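Local coordinates for dTDP-4-dehydrorhamnose reductase (Bacillus anthracis, PDB 3SC6), which probably catalyses the NADPH-dependent reduction of dTDP-4-dehydrorhamnose to dTDP-L-rhamnose, the last step of dTDP-L-rhamnose biosynthesis, at residues A[46-51]-A[91-96]. Residues are numbered along the deposited sequence; the frame is centred on the assembly and turned at random.
Sequences SQVQQV and AVASQL
Val48 and Gln49 of helix 45-55 meet Val92 and Ala93 of helix 76-97 where the two helices run side by side. The segment axes approach to 9.2 Å. Their N-to-C directions make this a roughly parallel pairing, inclined by 28°. The nearest CA atoms across it are those of Gln49 and Ala93, 5.4 Å apart. Such closeness fits the small side chain of Ala93, whose CB faces the other helix. On the buried side, the Val48 methyl CG1 meets Ala93 CB at 3.9 Å. A chi1 of 179° sets this CG1 anti to the backbone N, while CG2 lies beside that nitrogen.

Gln49 reaches across differently. Its CG stands anti to the carbonyl carbon and beside the backbone N (chi1 -67°), passing Ala93 CB at 4.5 Å, and the extended chain beyond it delivers the carboxamide to the neighbouring helix. There, as modelled, NE2 lies 3.6 Å from Val92 CG1, the glutamine and valine side chains crossing obliquely. Whichever atom it presents, the carboxamide end lies against this methyl; no hydrogen bond joins the two segments.

Farther along helix 45-55, Val52 touches Ala93 and Gln53 meets Leu96, so the pairing continues past Val51. Both helices belong to the Rossmann-type nucleotide-binding fold and connect parallel strands of its central sheet. The Val48 side chain lies about 8 Å from the bound NADP, too far for direct contact with the cofactor.

With 165 Å² buried in total, the association is modest and rests on van der Waals contact: an aliphatic Val48-Ala93 pair inside, and outside it a partly exposed glutamine whose polar end is laid against a valine methyl without a directional bond to fix its rotation from across the interface.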
# COMPACT_ATOMS: atom_id res chain seq x y z
N SER A 46 8.50 22.95 -6.48
CA SER A 46 9.48 23.44 -7.44
C SER A 46 10.39 22.30 -7.87
O SER A 46 10.75 22.20 -9.05
CB SER A 46 10.31 24.57 -6.83
OG SER A 46 10.99 24.14 -5.67
N GLN A 47 10.75 21.43 -6.93
CA GLN A 47 11.62 20.29 -7.23
C GLN A 47 10.85 19.22 -8.00
O GLN A 47 11.39 18.62 -8.94
CB GLN A 47 12.19 19.68 -5.95
CG GLN A 47 13.15 18.51 -6.20
CD GLN A 47 13.70 17.88 -4.92
OE1 GLN A 47 13.22 18.16 -3.82
NE2 GLN A 47 14.68 17.00 -5.07
N VAL A 48 9.60 18.97 -7.60
CA VAL A 48 8.77 17.97 -8.25
C VAL A 48 8.66 18.28 -9.74
O VAL A 48 8.81 17.39 -10.58
CB VAL A 48 7.37 17.88 -7.63
CG1 VAL A 48 6.53 16.84 -8.35
CG2 VAL A 48 7.46 17.54 -6.16
N GLN A 49 8.38 19.53 -10.06
CA GLN A 49 8.25 19.95 -11.45
C GLN A 49 9.58 19.82 -12.21
O GLN A 49 9.61 19.30 -13.32
CB GLN A 49 7.64 21.35 -11.56
CG GLN A 49 6.18 21.41 -11.09
CD GLN A 49 5.56 22.81 -11.16
OE1 GLN A 49 6.26 23.82 -11.12
NE2 GLN A 49 4.23 22.86 -11.22
N GLN A 50 10.67 20.25 -11.60
CA GLN A 50 11.98 20.16 -12.25
C GLN A 50 12.29 18.74 -12.69
O GLN A 50 12.66 18.50 -13.84
CB GLN A 50 13.08 20.60 -11.29
CG GLN A 50 14.47 20.50 -11.90
CD GLN A 50 15.57 20.88 -10.93
OE1 GLN A 50 16.74 20.94 -11.29
NE2 GLN A 50 15.19 21.15 -9.68
N VAL A 51 12.15 17.79 -11.77
CA VAL A 51 12.43 16.39 -12.07
C VAL A 51 11.48 15.80 -13.11
O VAL A 51 11.91 15.11 -14.03
CB VAL A 51 12.38 15.53 -10.79
CG1 VAL A 51 12.62 14.07 -11.13
CG2 VAL A 51 13.40 16.02 -9.78
N ALA A 91 0.52 15.42 -8.67
CA ALA A 91 -0.62 15.42 -9.57
C ALA A 91 -0.41 16.52 -10.61
O ALA A 91 -0.52 16.27 -11.82
CB ALA A 91 -1.90 15.64 -8.81
N VAL A 92 -0.11 17.72 -10.14
CA VAL A 92 0.12 18.87 -11.01
C VAL A 92 1.19 18.53 -12.06
O VAL A 92 0.95 18.67 -13.26
CB VAL A 92 0.58 20.11 -10.21
CG1 VAL A 92 0.97 21.24 -11.13
CG2 VAL A 92 -0.51 20.55 -9.23
N ALA A 93 2.35 18.07 -11.60
CA ALA A 93 3.45 17.71 -12.50
C ALA A 93 3.03 16.64 -13.50
O ALA A 93 3.35 16.73 -14.69
CB ALA A 93 4.64 17.24 -11.69
N SER A 94 2.31 15.62 -13.03
CA SER A 94 1.85 14.55 -13.90
C SER A 94 1.02 15.13 -15.03
O SER A 94 1.12 14.68 -16.18
CB SER A 94 1.01 13.55 -13.11
OG SER A 94 1.75 12.98 -12.04
N GLN A 95 0.20 16.13 -14.71
CA GLN A 95 -0.65 16.78 -15.69
C GLN A 95 0.17 17.53 -16.75
O GLN A 95 -0.06 17.35 -17.95
CB GLN A 95 -1.64 17.74 -15.00
CG GLN A 95 -2.61 18.46 -15.94
CD GLN A 95 -3.55 17.51 -16.70
OE1 GLN A 95 -3.60 16.32 -16.40
NE2 GLN A 95 -4.30 18.04 -17.66
N LEU A 96 1.12 18.37 -16.33
CA LEU A 96 1.95 19.11 -17.30
C LEU A 96 2.66 18.22 -18.30
O LEU A 96 2.94 18.65 -19.41
CB LEU A 96 2.99 20.03 -16.64
CG LEU A 96 2.56 21.26 -15.83
CD1 LEU A 96 1.65 20.90 -14.68
CD2 LEU A 96 3.79 21.98 -15.32